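Local coordinates for protein DnaK Suppressor (Chlamydia trachomatis, PDB 6PTG) that probably binds RNA polymerase and regulates transcription as a DksA-like factor, at residues B[19-23]-B[88-93]; B[80-84]-B[112-116]. Numbering follows the deposited sequence.

Contact 1 of 2, residues B[19-23]-B[88-93]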
# COMPACT_ATOMS: atom_id res chain seq x y z
N PHE B 19 13.14 -13.05 11.96
CA PHE B 19 12.65 -12.79 10.61
C PHE B 19 13.71 -12.09 9.77
O PHE B 19 13.87 -12.38 8.58
CB PHE B 19 11.39 -11.94 10.66
CG PHE B 19 10.15 -12.71 11.01
CD1 PHE B 19 9.72 -13.75 10.21
CD2 PHE B 19 9.41 -12.38 12.13
CE1 PHE B 19 8.57 -14.45 10.52
CE2 PHE B 19 8.27 -13.07 12.45
CZ PHE B 19 7.85 -14.11 11.65
N LYS B 20 14.42 -11.13 10.38
CA LYS B 20 15.52 -10.46 9.69
C LYS B 20 16.59 -11.46 9.26
O LYS B 20 17.12 -11.38 8.15
CB LYS B 20 16.12 -9.39 10.60
CG LYS B 20 17.13 -8.50 9.91
CD LYS B 20 17.77 -7.54 10.90
CE LYS B 20 18.66 -6.54 10.20
NZ LYS B 20 19.39 -5.68 11.17
N THR B 21 16.92 -12.42 10.14
CA THR B 21 17.89 -13.44 9.77
C THR B 21 17.38 -14.31 8.62
O THR B 21 18.13 -14.62 7.69
CB THR B 21 18.23 -14.31 10.98
OG1 THR B 21 18.80 -13.49 12.01
CG2 THR B 21 19.23 -15.38 10.58
N ARG B 22 16.10 -14.70 8.66
CA ARG B 22 15.54 -15.47 7.56
C ARG B 22 15.56 -14.68 6.26
O ARG B 22 15.91 -15.22 5.20
CB ARG B 22 14.10 -15.89 7.88
CG ARG B 22 13.95 -16.84 9.05
CD ARG B 22 12.48 -17.19 9.28
NE ARG B 22 11.86 -17.79 8.11
CZ ARG B 22 10.56 -18.02 7.99
NH1 ARG B 22 9.74 -17.68 8.98
NH2 ARG B 22 10.06 -18.57 6.89
N LEU B 23 15.20 -13.39 6.31
CA LEU B 23 15.12 -12.59 5.09
C LEU B 23 16.49 -12.37 4.47
O LEU B 23 16.63 -12.44 3.24
CB LEU B 23 14.42 -11.27 5.39
CG LEU B 23 12.91 -11.36 5.64
CD1 LEU B 23 12.37 -10.06 6.20
CD2 LEU B 23 12.18 -11.73 4.36
N ILE B 88 11.50 -3.71 8.67
CA ILE B 88 12.11 -4.05 9.95
C ILE B 88 12.94 -2.88 10.47
O ILE B 88 12.94 -2.59 11.67
CB ILE B 88 12.95 -5.34 9.83
CG1 ILE B 88 12.03 -6.55 9.60
CG2 ILE B 88 13.77 -5.56 11.07
CD1 ILE B 88 12.77 -7.88 9.51
N GLU B 89 13.63 -2.17 9.57
CA GLU B 89 14.41 -1.00 9.97
C GLU B 89 13.50 0.17 10.33
O GLU B 89 13.80 0.93 11.27
CB GLU B 89 15.37 -0.59 8.86
CG GLU B 89 16.34 -1.68 8.43
CD GLU B 89 17.21 -2.18 9.58
OE1 GLU B 89 17.90 -1.34 10.20
OE2 GLU B 89 17.21 -3.40 9.84
N GLU B 90 12.39 0.34 9.61
CA GLU B 90 11.43 1.41 9.88
C GLU B 90 10.45 1.05 11.00
O GLU B 90 9.55 1.85 11.27
CB GLU B 90 10.63 1.74 8.62
CG GLU B 90 11.46 2.03 7.38
CD GLU B 90 10.58 2.16 6.13
OE1 GLU B 90 9.43 1.66 6.16
OE2 GLU B 90 11.05 2.75 5.13
N ALA B 91 10.62 -0.11 11.63
CA ALA B 91 9.75 -0.57 12.72
C ALA B 91 8.29 -0.68 12.29
O ALA B 91 7.37 -0.37 13.06
CB ALA B 91 9.88 0.31 13.96
N SER B 92 8.06 -1.13 11.06
CA SER B 92 6.71 -1.36 10.55
C SER B 92 6.51 -2.79 10.08
O SER B 92 5.54 -3.07 9.36
CB SER B 92 6.37 -0.39 9.41
OG SER B 92 7.12 -0.68 8.25
N TYR B 93 7.40 -3.71 10.46
CA TYR B 93 7.24 -5.10 10.06
C TYR B 93 5.98 -5.68 10.69
O TYR B 93 5.72 -5.49 11.88
CB TYR B 93 8.47 -5.92 10.45
CG TYR B 93 8.42 -7.33 9.90
CD1 TYR B 93 8.84 -7.61 8.61
CD2 TYR B 93 7.94 -8.39 10.67
CE1 TYR B 93 8.80 -8.89 8.09
CE2 TYR B 93 7.89 -9.68 10.16
CZ TYR B 93 8.32 -9.92 8.87
OH TYR B 93 8.28 -11.19 8.36

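Contact 2 of 2, residues B[80-84]-B[112-116]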
# COMPACT_ATOMS: atom_id res chain seq x y z
N GLN B 80 10.26 -7.57 -2.90
CA GLN B 80 9.51 -7.83 -1.67
C GLN B 80 10.42 -8.08 -0.48
O GLN B 80 10.16 -7.58 0.63
CB GLN B 80 8.55 -9.01 -1.87
CG GLN B 80 7.09 -8.61 -2.00
CD GLN B 80 6.22 -9.75 -2.50
OE1 GLN B 80 6.48 -10.34 -3.56
NE2 GLN B 80 5.17 -10.08 -1.75
N ILE B 81 11.49 -8.87 -0.67
CA ILE B 81 12.40 -9.16 0.43
C ILE B 81 13.07 -7.88 0.93
O ILE B 81 13.16 -7.63 2.14
CB ILE B 81 13.44 -10.21 -0.01
CG1 ILE B 81 12.80 -11.59 -0.11
CG2 ILE B 81 14.62 -10.25 0.96
CD1 ILE B 81 13.63 -12.60 -0.88
N ASP B 82 13.56 -7.06 -0.00
CA ASP B 82 14.16 -5.78 0.37
C ASP B 82 13.17 -4.89 1.13
O ASP B 82 13.54 -4.23 2.10
CB ASP B 82 14.68 -5.06 -0.87
CG ASP B 82 16.00 -5.63 -1.37
OD1 ASP B 82 16.77 -6.14 -0.53
OD2 ASP B 82 16.27 -5.56 -2.58
N ARG B 83 11.91 -4.84 0.67
CA ARG B 83 10.91 -4.03 1.36
C ARG B 83 10.62 -4.56 2.76
O ARG B 83 10.49 -3.78 3.71
CB ARG B 83 9.62 -3.98 0.53
CG ARG B 83 8.49 -3.22 1.21
CD ARG B 83 8.95 -1.83 1.65
NE ARG B 83 8.00 -1.18 2.55
CZ ARG B 83 8.31 -0.16 3.34
NH1 ARG B 83 9.54 0.32 3.35
NH2 ARG B 83 7.39 0.36 4.14
N ALA B 84 10.52 -5.88 2.90
CA ALA B 84 10.33 -6.46 4.23
C ALA B 84 11.49 -6.11 5.15
O ALA B 84 11.29 -5.82 6.34
CB ALA B 84 10.15 -7.98 4.13
N PRO B 112 7.88 -14.83 5.21
CA PRO B 112 8.52 -13.75 5.98
C PRO B 112 8.65 -12.43 5.22
O PRO B 112 8.88 -11.40 5.86
CB PRO B 112 9.89 -14.33 6.35
CG PRO B 112 10.16 -15.35 5.29
CD PRO B 112 8.82 -15.95 4.98
N TYR B 113 8.51 -12.43 3.89
CA TYR B 113 8.58 -11.22 3.08
C TYR B 113 7.20 -10.63 2.78
O TYR B 113 7.06 -9.79 1.89
CB TYR B 113 9.34 -11.47 1.78
CG TYR B 113 8.84 -12.66 0.98
CD1 TYR B 113 7.79 -12.53 0.07
CD2 TYR B 113 9.44 -13.90 1.12
CE1 TYR B 113 7.34 -13.61 -0.66
CE2 TYR B 113 8.99 -14.99 0.39
CZ TYR B 113 7.94 -14.84 -0.49
OH TYR B 113 7.51 -15.93 -1.22
N ALA B 114 6.17 -11.05 3.51
CA ALA B 114 4.84 -10.50 3.33
C ALA B 114 4.81 -9.09 3.89
O ALA B 114 5.09 -8.88 5.08
CB ALA B 114 3.80 -11.37 4.03
N THR B 115 4.51 -8.11 3.04
CA THR B 115 4.41 -6.71 3.43
C THR B 115 3.00 -6.17 3.37
O THR B 115 2.77 -5.02 3.74
CB THR B 115 5.33 -5.86 2.56
OG1 THR B 115 4.94 -6.01 1.19
CG2 THR B 115 6.77 -6.28 2.74
N MET B 116 2.03 -6.97 2.94
CA MET B 116 0.64 -6.56 2.87
C MET B 116 -0.23 -7.70 3.38
O MET B 116 0.17 -8.86 3.37
CB MET B 116 0.25 -6.20 1.43
CG MET B 116 1.08 -5.11 0.81
SD MET B 116 0.80 -4.98 -0.96
CE MET B 116 1.98 -6.19 -1.55

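Contact 1 of 2, residues B[19-23]-B[88-93]
Ile88, on the last turn of helix 72-89, is the bump here: its CD1 methyl pushes into the hollow between Phe19, Lys20 and Leu23 on helix 13-33. Ile88 CD1 sits 3.7 Å from Lys20 N, 3.8 Å from Lys20 CB and 4.4 Å from Phe19 CB. Beyond Ile88 the helix ends in a Schellman motif, with Ala91 at positive phi, and the turned chain brings Tyr93 back toward helix 13-33. The Tyr93 ring lies obliquely against Phe19, ring centroids 5.2 Å apart and planes at 37°, with Phe19 CD2 3.7 Å from Tyr93 CE2. Leu23 CD1 touches both Ile88 CD1 (4.0 Å) and Tyr93 CE1 (4.2 Å). Tyr93 OH lies over one face of the Phe19 ring, 3.5 Å from Phe19 CD1, and is hydrogen-bonded to the carbonyl O of Pro112. At the exposed margin the fully extended Lys20 brings NZ to 3.4 Å from Glu89 OE2, a salt bridge whose hydrogen bond is weak. The chemistry is therefore chiefly apolar: shape fit of aliphatic and aromatic groups joins the helix end to helix 13-33, with a loose charge pair closing the solvent side.

Contact 2 of 2, residues B[80-84]-B[112-116]
Tyr113 lays its CB against Ile81 and Ala84 on helix 72-89, its ring turned obliquely past Ile81 CG1: Tyr113 CB is 3.9 Å from Ile81 CG1 and 4.3 Å from Ala84 CB. The CA atoms of Ile81 and Tyr113 come within 5.1 Å, an approach that the small Ala84 side chain permits by presenting just a methyl to the loop. That methyl, Ala84 CB, rests 3.8 Å from Tyr113 CA and 4.0 Å from the carbonyl O of Pro112. Gln80 flanks the aromatic ring, its NE2 near the ring plane at the edge, 4.0 Å from Tyr113 CD1. Two residues after Tyr113, Thr115 also points its CB toward the helix. Thr115 CG2 packs 3.8 Å from both Ala84 N and Arg83 CG, 4.0 Å from Ala84 CB and 4.2 Å from Gln80 O, so it touches backbone and side chains of one helical turn. Between these two contact points Ala114 turns its CB away from the helix. Arg83 offers its aliphatic part to Thr115, while its guanidinium forms salt bridges with Asp97, Glu86 and Glu90. Met26 of helix 13-33 meets both Ile81 and Tyr113. The segments themselves are held by van der Waals packing, without a direct hydrogen bond. The loop lies in the region matching the DksA/TraR C4-type zinc-finger family, although Cys96 is the one cysteine there and cannot by itself make a four-cysteine zinc site. The arrangement is consistent with a DksA-type globular domain packed against helices 13-33 and 72-89, which in DksA relatives form the base of a coiled-coil hairpin.

How the contacts relate
Contacts 1 and 2 share helix 72-89, at its end and one to two turns earlier, and their centres lie about 8 Å apart. Along the chain their segments alternate. Two polar links join them directly: Tyr93 OH lies 2.6 Å from Pro112 O, a probable hydrogen bond, and Glu90 OE1 is 3.1 Å from Arg83 NH1 in a salt bridge. Packing fills in beside them, with Leu23 CD2 3.6 Å from Pro112 O and Arg22 NH2 3.5 Å from Pro112 CD. Pro112 is thus where helix 13-33, the chain following helix 72-89 and the loop 112-116 converge, so both contacts belong to one continuous packed region.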